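Local coordinates for Rho GTPase-activating protein 26 (PDB 1F7C) that stimulates GTP hydrolysis by the small GTPases RhoA and Cdc42 through its Rho-GAP (BH) domain, the part of the larger protein described here, at residues K43-H46 with A47-R51; V62-N65 with S66-Q69; E91-I94 with K95-T98; A174-G177 with V178-P182. All coordinates share one frame; numbering follows the deposited sequence.

Overall arrangement
All four contacts are local ones in a single all-helical Rho-GAP domain. Interaction 1 lies on helix 35-51, and interactions 2 and 3 at the starts of helices 65-76 and 94-106. Interaction 3 joins the other two. Val48 CG2 of interaction 1 lies 3.7 Å from Thr98 CG2 of interaction 3, and Arg67 NH1 of interaction 2 forms a 3.0 Å salt bridge with Glu93 OE2. Interaction 4, on helix 173-184, touches none of them; its centre is about 20 Å from that of interaction 3. The side chain of Asn175 comes within about 3 Å of that of Arg60, the predicted arginine finger. The side chain of Val48 is about 12 Å from that of Arg60.

Interaction 1. Residues K43-H46 with A47-R51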
loop_
_atom_site.group_PDB
_atom_site.type_symbol
_atom_site.label_atom_id
_atom_site.label_comp_id
_atom_site.label_asym_id
_atom_site.label_seq_id
_atom_site.Cartn_x
_atom_site.Cartn_y
_atom_site.Cartn_z
ATOM N N LYS A 43 -9.922 -5.508 7.467
ATOM C CA LYS A 43 -10.627 -4.810 8.526
ATOM C C LYS A 43 -10.277 -3.327 8.502
ATOM O O LYS A 43 -11.133 -2.477 8.756
ATOM C CB LYS A 43 -10.263 -5.396 9.888
ATOM C CG LYS A 43 -10.724 -6.822 10.125
ATOM C CD LYS A 43 -10.253 -7.298 11.505
ATOM C CE LYS A 43 -10.607 -8.760 11.767
ATOM N NZ LYS A 43 -12.078 -9.017 11.749
ATOM N N CYS A 44 -9.021 -3.015 8.193
ATOM C CA CYS A 44 -8.577 -1.630 8.146
ATOM C C CYS A 44 -9.084 -0.912 6.906
ATOM O O CYS A 44 -9.473 0.256 6.968
ATOM C CB CYS A 44 -7.055 -1.554 8.196
ATOM S SG CYS A 44 -6.341 -1.922 9.806
ATOM N N ILE A 45 -9.082 -1.608 5.776
ATOM C CA ILE A 45 -9.551 -1.009 4.535
ATOM C C ILE A 45 -11.025 -0.668 4.665
ATOM O O ILE A 45 -11.456 0.431 4.324
ATOM C CB ILE A 45 -9.378 -1.965 3.333
ATOM C CG1 ILE A 45 -7.899 -2.124 3.002
ATOM C CG2 ILE A 45 -10.135 -1.447 2.132
ATOM C CD1 ILE A 45 -7.141 -0.848 3.082
ATOM N N HIS A 46 -11.788 -1.625 5.176
ATOM C CA HIS A 46 -13.217 -1.452 5.342
ATOM C C HIS A 46 -13.596 -0.283 6.232
ATOM O O HIS A 46 -14.509 0.474 5.902
ATOM C CB HIS A 46 -13.846 -2.731 5.889
ATOM C CG HIS A 46 -15.329 -2.636 6.053
ATOM N ND1 HIS A 46 -15.922 -2.229 7.228
ATOM C CD2 HIS A 46 -16.333 -2.817 5.163
ATOM C CE1 HIS A 46 -17.230 -2.162 7.055
ATOM N NE2 HIS A 46 -17.506 -2.512 5.812
ATOM N N ALA A 47 -12.901 -0.132 7.355
ATOM C CA ALA A 47 -13.198 0.955 8.281
ATOM C C ALA A 47 -12.903 2.325 7.672
ATOM O O ALA A 47 -13.690 3.271 7.817
ATOM C CB ALA A 47 -12.406 0.779 9.578
ATOM N N VAL A 48 -11.764 2.437 7.000
ATOM C CA VAL A 48 -11.398 3.697 6.387
ATOM C C VAL A 48 -12.419 4.063 5.318
ATOM O O VAL A 48 -12.857 5.199 5.243
ATOM C CB VAL A 48 -9.965 3.624 5.778
ATOM C CG1 VAL A 48 -9.666 4.859 4.930
ATOM C CG2 VAL A 48 -8.952 3.541 6.895
ATOM N N GLU A 49 -12.819 3.099 4.499
ATOM C CA GLU A 49 -13.765 3.405 3.446
ATOM C C GLU A 49 -15.169 3.721 3.928
ATOM O O GLU A 49 -15.768 4.686 3.462
ATOM C CB GLU A 49 -13.807 2.281 2.420
ATOM C CG GLU A 49 -12.476 2.053 1.759
ATOM C CD GLU A 49 -12.568 1.127 0.576
ATOM O OE1 GLU A 49 -13.575 0.409 0.495
ATOM O OE2 GLU A 49 -11.641 1.114 -0.262
ATOM N N THR A 50 -15.692 2.928 4.859
ATOM C CA THR A 50 -17.045 3.155 5.360
ATOM C C THR A 50 -17.220 4.325 6.322
ATOM O O THR A 50 -18.347 4.763 6.540
ATOM C CB THR A 50 -17.650 1.879 6.033
ATOM O OG1 THR A 50 -16.777 1.403 7.066
ATOM C CG2 THR A 50 -17.873 0.785 5.003
ATOM N N ARG A 51 -16.141 4.845 6.899
ATOM C CA ARG A 51 -16.313 5.975 7.806
ATOM C C ARG A 51 -15.175 6.973 7.913
ATOM O O ARG A 51 -15.221 7.876 8.748
ATOM C CB ARG A 51 -16.694 5.477 9.206
ATOM C CG ARG A 51 -15.698 4.555 9.869
ATOM C CD ARG A 51 -16.390 3.734 10.959
ATOM N NE ARG A 51 -15.461 2.890 11.709
ATOM C CZ ARG A 51 -14.577 3.346 12.596
ATOM N NH1 ARG A 51 -14.495 4.649 12.861
ATOM N NH2 ARG A 51 -13.761 2.498 13.211
#
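Thr50 lies across the imidazole of His46, one helical turn further along helix 35-51. Thr50 CG2, a methyl, sits over one face of the His46 ring, 3.8 Å from its centroid and 27° off the normal. This is a CH-pi contact, displaced toward the rim, with NE2 the ring atom nearest CG2. The His46 ring reaches this place because CG is anti to the backbone N (chi1 -179°), which turns it forward along the helix. Thr50 places OG1 between its backbone N and carbonyl carbon (chi1 55°). From there Thr50 OG1 donates to His46 O at 2.7 Å, while Thr50 N reaches the same oxygen at 2.9 Å from the opposite face of the carbonyl plane. An alanine in place of His46 would probably leave the Thr50 methyl without its ring partner, although both bonds to the carbonyl could remain.

On another side of the helix, Ile45 and Glu49 run side by side and point the same way. Ile45 CG2 is 3.8 Å from Glu49 OE2, a carboxylate oxygen that is hydrogen-bonded to His158 of helix 146-164. Val48 packs on Thr98 of helix 94-106, and Cys44 on Leu101.

Backbone bonds from Ala47, Val48 and Glu49 complete the turn. The doubled grip on His46 O ties the Thr50 hydroxyl inward: its hydrogen is taken up by the helix's own backbone, one turn back, as is common for helical threonines.

Interaction 2. Residues V62-N65 with S66-Q69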
loop_
_atom_site.group_PDB
_atom_site.type_symbol
_atom_site.label_atom_id
_atom_site.label_comp_id
_atom_site.label_asym_id
_atom_site.label_seq_id
_atom_site.Cartn_x
_atom_site.Cartn_y
_atom_site.Cartn_z
ATOM N N VAL A 62 -0.149 10.663 11.376
ATOM C CA VAL A 62 0.184 9.536 12.229
ATOM C C VAL A 62 -0.606 9.552 13.529
ATOM O O VAL A 62 -0.827 10.607 14.117
ATOM C CB VAL A 62 1.683 9.544 12.545
ATOM C CG1 VAL A 62 2.045 8.331 13.373
ATOM C CG2 VAL A 62 2.477 9.570 11.242
ATOM N N GLY A 63 -1.036 8.378 13.973
ATOM C CA GLY A 63 -1.792 8.297 15.209
ATOM C C GLY A 63 -0.889 8.113 16.418
ATOM O O GLY A 63 0.335 8.042 16.288
ATOM N N VAL A 64 -1.492 8.045 17.601
ATOM C CA VAL A 64 -0.736 7.859 18.839
ATOM C C VAL A 64 -0.235 6.418 18.910
ATOM O O VAL A 64 -1.022 5.485 19.094
ATOM C CB VAL A 64 -1.617 8.145 20.072
ATOM C CG1 VAL A 64 -0.810 7.964 21.348
ATOM C CG2 VAL A 64 -2.168 9.550 19.988
ATOM N N ASN A 65 1.074 6.244 18.763
ATOM C CA ASN A 65 1.678 4.916 18.792
ATOM C C ASN A 65 1.078 3.993 19.853
ATOM O O ASN A 65 0.873 2.800 19.613
ATOM C CB ASN A 65 3.182 5.034 19.024
ATOM C CG ASN A 65 3.913 3.753 18.703
ATOM O OD1 ASN A 65 3.519 2.673 19.150
ATOM N ND2 ASN A 65 4.988 3.862 17.925
ATOM N N SER A 66 0.799 4.550 21.024
ATOM C CA SER A 66 0.233 3.779 22.122
ATOM C C SER A 66 -1.054 3.071 21.716
ATOM O O SER A 66 -1.210 1.868 21.937
ATOM C CB SER A 66 -0.035 4.697 23.321
ATOM O OG SER A 66 1.159 5.337 23.744
ATOM N N ARG A 67 -1.972 3.822 21.118
ATOM C CA ARG A 67 -3.246 3.259 20.699
ATOM C C ARG A 67 -3.075 2.325 19.514
ATOM O O ARG A 67 -3.785 1.328 19.393
ATOM C CB ARG A 67 -4.231 4.370 20.342
ATOM C CG ARG A 67 -4.401 5.415 21.426
ATOM C CD ARG A 67 -5.780 6.035 21.367
ATOM N NE ARG A 67 -6.809 5.051 21.688
ATOM C CZ ARG A 67 -8.115 5.300 21.680
ATOM N NH1 ARG A 67 -8.566 6.511 21.366
ATOM N NH2 ARG A 67 -8.971 4.337 21.998
ATOM N N VAL A 68 -2.129 2.648 18.638
ATOM C CA VAL A 68 -1.880 1.820 17.465
ATOM C C VAL A 68 -1.513 0.401 17.888
ATOM O O VAL A 68 -2.218 -0.558 17.555
ATOM C CB VAL A 68 -0.739 2.399 16.602
ATOM C CG1 VAL A 68 -0.414 1.449 15.459
ATOM C CG2 VAL A 68 -1.145 3.755 16.054
ATOM N N GLN A 69 -0.413 0.280 18.631
ATOM C CA GLN A 69 0.067 -1.016 19.111
ATOM C C GLN A 69 -1.037 -1.810 19.797
ATOM O O GLN A 69 -1.105 -3.035 19.671
ATOM C CB GLN A 69 1.227 -0.825 20.094
ATOM C CG GLN A 69 2.470 -0.183 19.503
ATOM C CD GLN A 69 2.989 -0.935 18.297
ATOM O OE1 GLN A 69 2.937 -2.165 18.250
ATOM N NE2 GLN A 69 3.504 -0.201 17.318
#
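Val64 O meets the first turn of helix 65-76, with Val64 itself at the N-cap. Val68 N donates to Val64 O at 3.1 Å. Arg67 N also donates to Val64 O, at 2.8 Å, through a weak bond bent to 122°. Val68 CG2 lies 3.5 Å from Val64 O. Val64 has no polar side chain to cap the amides; its carbonyl makes the usual helical bond. Val64 CG1 packs against Ser66 CB at 3.9 Å.

One residue on, Gln69 N donates to Asn65 O at 3.0 Å, almost straight at the hydrogen. The two side chains also meet. Asn65 holds CG opposite its backbone N (chi1 -165°), and the amide is carried forward over the turn. Gln69 folds back at chi2, which brings Gln69 NE2 to 3.4 Å from Asn65 OD1. This bond is weak, and the amide planes are 31° apart. Gln69 CG comes 3.1 Å from Asn65 OD1.

Further out, Ser99 OG of helix 94-106 takes the hydrogen of Gly63 N and so pins the chain ahead of the cap. Val68 packs on Ser99 and Thr103. Arg67 NH1 forms a salt bridge with Glu93, just before helix 94-106.

The helix start is thus fixed by backbone bonds and by anchors on helix 94-106 and the residue just before it. The amide pair at the surface is probably a minor addition, since its bond is long and bent.

Interaction 3. Residues E91-I94 with K95-T98; sequences EWEI and KTIT
Glu93 O opens the backbone bonding of helix 94-106, with Glu93 at the N-cap. Ile97 N approaches Glu93 O in the carbonyl plane at 3.0 Å, whereas the bond from Thr96 N is weak and strongly bent (124°). Thr98 N follows with a bond to Ile94 O at 2.9 Å.

A water adds a second polar link. It accepts from Glu93 N, donates to Glu93 OE2 at 3.1 Å, and hydrogen-bonds Thr96 OG1 at 2.7 Å. It therefore ties the cap backbone and carboxylate to the first turn. Glu93 OE2 also forms a salt bridge with Arg67 of helix 65-76.

The charged pair Glu93 and Lys95 lies side by side. Lys95 sets CG between its backbone N and carbonyl carbon (chi1 59°), which lays the chain along the glutamate and puts Lys95 CD 3.3 Å from Glu93 OE1. Lys95 NZ is 4.5 Å from Glu93 OE1, beyond a salt bridge. With an alanine here, Glu93 OE1 would probably lose the aliphatic chain packed along it and be left without that nearby positive charge.

The apolar contacts lie elsewhere on the turn. Ile97 CD1 packs on Trp92 CB at 4.0 Å, and Thr96 CG2 meets Trp92 CE3 obliquely at 3.8 Å. Trp92 and Ile97 both pack on Leu71, while Ile97 also reaches Cys44 and Ala47 of helix 35-51.

A carboxylate at a helix start, beside an arginine and a lysine, is likely to stay ionised; its charge would also suit the positive end of the helix dipole.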
loop_
_atom_site.group_PDB
_atom_site.type_symbol
_atom_site.label_atom_id
_atom_site.label_comp_id
_atom_site.label_asym_id
_atom_site.label_seq_id
_atom_site.Cartn_x
_atom_site.Cartn_y
_atom_site.Cartn_z
ATOM N N GLU A 91 -14.856 3.133 18.540
ATOM C CA GLU A 91 -14.021 3.711 19.589
ATOM C C GLU A 91 -12.622 4.013 19.064
ATOM O O GLU A 91 -11.875 4.792 19.660
ATOM C CB GLU A 91 -13.922 2.749 20.774
ATOM C CG GLU A 91 -15.240 2.553 21.513
ATOM C CD GLU A 91 -15.207 1.380 22.477
ATOM O OE1 GLU A 91 -14.264 1.306 23.298
ATOM O OE2 GLU A 91 -16.132 0.537 22.413
ATOM N N TRP A 92 -12.277 3.394 17.940
ATOM C CA TRP A 92 -10.963 3.574 17.328
ATOM C C TRP A 92 -10.893 4.722 16.320
ATOM O O TRP A 92 -11.675 4.784 15.375
ATOM C CB TRP A 92 -10.529 2.269 16.657
ATOM C CG TRP A 92 -10.264 1.154 17.626
ATOM C CD1 TRP A 92 -10.991 0.005 17.778
ATOM C CD2 TRP A 92 -9.200 1.087 18.589
ATOM N NE1 TRP A 92 -10.444 -0.773 18.775
ATOM C CE2 TRP A 92 -9.344 -0.133 19.288
ATOM C CE3 TRP A 92 -8.138 1.940 18.928
ATOM C CZ2 TRP A 92 -8.464 -0.520 20.309
ATOM C CZ3 TRP A 92 -7.267 1.555 19.941
ATOM C CH2 TRP A 92 -7.435 0.337 20.617
ATOM N N GLU A 93 -9.944 5.626 16.533
ATOM C CA GLU A 93 -9.750 6.771 15.651
ATOM C C GLU A 93 -9.219 6.320 14.292
ATOM O O GLU A 93 -8.491 5.329 14.200
ATOM C CB GLU A 93 -8.768 7.748 16.291
ATOM C CG GLU A 93 -9.226 8.259 17.643
ATOM C CD GLU A 93 -8.156 9.063 18.358
ATOM O OE1 GLU A 93 -7.777 10.147 17.852
ATOM O OE2 GLU A 93 -7.690 8.605 19.427
ATOM N N ILE A 94 -9.587 7.052 13.243
ATOM C CA ILE A 94 -9.150 6.744 11.886
ATOM C C ILE A 94 -7.618 6.816 11.785
ATOM O O ILE A 94 -6.991 5.943 11.183
ATOM C CB ILE A 94 -9.794 7.726 10.851
ATOM C CG1 ILE A 94 -11.297 7.433 10.695
ATOM C CG2 ILE A 94 -9.093 7.605 9.505
ATOM C CD1 ILE A 94 -11.615 6.077 10.092
ATOM N N LYS A 95 -7.025 7.858 12.364
ATOM C CA LYS A 95 -5.574 8.035 12.356
ATOM C C LYS A 95 -4.906 6.791 12.966
ATOM O O LYS A 95 -3.811 6.399 12.577
ATOM C CB LYS A 95 -5.201 9.283 13.168
ATOM C CG LYS A 95 -5.667 9.222 14.629
ATOM C CD LYS A 95 -5.741 10.598 15.299
ATOM C CE LYS A 95 -4.398 11.316 15.327
ATOM N NZ LYS A 95 -4.461 12.618 16.064
ATOM N N THR A 96 -5.591 6.178 13.924
ATOM C CA THR A 96 -5.107 4.984 14.608
ATOM C C THR A 96 -5.203 3.762 13.699
ATOM O O THR A 96 -4.296 2.929 13.658
ATOM C CB THR A 96 -5.937 4.717 15.887
ATOM O OG1 THR A 96 -5.771 5.806 16.802
ATOM C CG2 THR A 96 -5.501 3.432 16.557
ATOM N N ILE A 97 -6.315 3.663 12.976
ATOM C CA ILE A 97 -6.556 2.558 12.065
ATOM C C ILE A 97 -5.656 2.584 10.825
ATOM O O ILE A 97 -5.270 1.525 10.321
ATOM C CB ILE A 97 -8.036 2.538 11.639
ATOM C CG1 ILE A 97 -8.904 2.277 12.876
ATOM C CG2 ILE A 97 -8.264 1.482 10.537
ATOM C CD1 ILE A 97 -10.394 2.426 12.652
ATOM N N THR A 98 -5.315 3.775 10.332
ATOM C CA THR A 98 -4.451 3.862 9.154
ATOM C C THR A 98 -3.004 3.633 9.565
ATOM O O THR A 98 -2.200 3.122 8.784
ATOM C CB THR A 98 -4.543 5.233 8.430
ATOM O OG1 THR A 98 -4.128 6.278 9.312
ATOM C CG2 THR A 98 -5.968 5.496 7.966
HETATM O O HOH W 1 -7.810 5.658 18.641
#

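Interaction 4. Residues A174-G177 with V178-P182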
loop_
_atom_site.group_PDB
_atom_site.type_symbol
_atom_site.label_atom_id
_atom_site.label_comp_id
_atom_site.label_asym_id
_atom_site.label_seq_id
_atom_site.Cartn_x
_atom_site.Cartn_y
_atom_site.Cartn_z
ATOM N N ALA A 174 -0.052 11.237 -6.069
ATOM C CA ALA A 174 1.313 11.606 -5.732
ATOM C C ALA A 174 1.546 11.598 -4.220
ATOM O O ALA A 174 2.564 11.086 -3.759
ATOM C CB ALA A 174 1.637 12.972 -6.317
ATOM N N ASN A 175 0.613 12.159 -3.450
ATOM C CA ASN A 175 0.746 12.178 -1.995
ATOM C C ASN A 175 0.718 10.771 -1.386
ATOM O O ASN A 175 1.360 10.510 -0.376
ATOM C CB ASN A 175 -0.370 13.007 -1.353
ATOM C CG ASN A 175 -0.180 14.497 -1.543
ATOM O OD1 ASN A 175 0.895 14.958 -1.926
ATOM N ND2 ASN A 175 -1.227 15.261 -1.260
ATOM N N LEU A 176 -0.041 9.865 -1.984
ATOM C CA LEU A 176 -0.096 8.518 -1.458
ATOM C C LEU A 176 1.203 7.802 -1.819
ATOM O O LEU A 176 1.705 6.986 -1.052
ATOM C CB LEU A 176 -1.325 7.783 -2.009
ATOM C CG LEU A 176 -2.644 8.355 -1.464
ATOM C CD1 LEU A 176 -3.838 7.802 -2.231
ATOM C CD2 LEU A 176 -2.757 8.038 0.025
ATOM N N GLY A 177 1.754 8.124 -2.981
ATOM C CA GLY A 177 3.002 7.507 -3.403
ATOM C C GLY A 177 4.137 7.793 -2.432
ATOM O O GLY A 177 4.969 6.925 -2.159
ATOM N N VAL A 178 4.166 9.011 -1.902
ATOM C CA VAL A 178 5.192 9.410 -0.946
ATOM C C VAL A 178 5.084 8.623 0.351
ATOM O O VAL A 178 6.099 8.264 0.950
ATOM C CB VAL A 178 5.097 10.931 -0.616
ATOM C CG1 VAL A 178 5.841 11.247 0.676
ATOM C CG2 VAL A 178 5.683 11.744 -1.763
ATOM N N VAL A 179 3.855 8.366 0.791
ATOM C CA VAL A 179 3.638 7.623 2.027
ATOM C C VAL A 179 3.889 6.129 1.888
ATOM O O VAL A 179 4.435 5.502 2.785
ATOM C CB VAL A 179 2.198 7.781 2.540
ATOM C CG1 VAL A 179 2.009 6.962 3.802
ATOM C CG2 VAL A 179 1.897 9.240 2.808
ATOM N N PHE A 180 3.498 5.560 0.758
ATOM C CA PHE A 180 3.638 4.122 0.573
ATOM C C PHE A 180 4.859 3.621 -0.180
ATOM O O PHE A 180 5.189 2.448 -0.084
ATOM C CB PHE A 180 2.362 3.554 -0.069
ATOM C CG PHE A 180 1.199 3.479 0.880
ATOM C CD1 PHE A 180 0.321 4.556 1.025
ATOM C CD2 PHE A 180 0.996 2.342 1.660
ATOM C CE1 PHE A 180 -0.735 4.504 1.933
ATOM C CE2 PHE A 180 -0.054 2.279 2.568
ATOM C CZ PHE A 180 -0.926 3.369 2.707
ATOM N N GLY A 181 5.516 4.502 -0.923
ATOM C CA GLY A 181 6.698 4.109 -1.667
ATOM C C GLY A 181 7.748 3.487 -0.766
ATOM O O GLY A 181 8.212 2.385 -1.033
ATOM N N PRO A 182 8.131 4.163 0.326
ATOM C CA PRO A 182 9.141 3.619 1.236
ATOM C C PRO A 182 8.604 2.526 2.154
ATOM O O PRO A 182 9.375 1.836 2.815
ATOM C CB PRO A 182 9.594 4.852 2.009
ATOM C CG PRO A 182 8.325 5.599 2.160
ATOM C CD PRO A 182 7.690 5.494 0.781
#
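Gly177 O accepts from Gly181 N at 2.8 Å and Leu176 O from Phe180 N at 2.9 Å, two successive helical bonds of helix 173-184, before the kink at Pro182, whose N has no bond to the preceding turn. The bond from Val179 N to Asn175 O is weak at 3.5 Å.

Phe180 stands beside Leu176. Its CG is anti to the carbonyl carbon (chi1 -74°), which swings the ring back along the turn. The ring turns its edge to Leu176 O, which lies near the ring plane, 3.5 Å from Phe180 CD1. Leu176 CD2 approaches Phe180 CE1 more loosely, at 4.5 Å.

In this all-helical Rho-GAP fold the two side chains face the interior. Leu176 packs on Val162 and Ala163 of helix 146-164, and Phe180 makes an edge-to-face contact with Tyr59, the residue before the predicted arginine finger, Arg60.

Val179 rests CG2 3.5 Å from Asn175 O and packs on Lys102 of helix 94-106. Asn175 touches Arg60 itself, and its amide ND2 donates to Leu170 O, a bond that helps fix the rotation of this side chain.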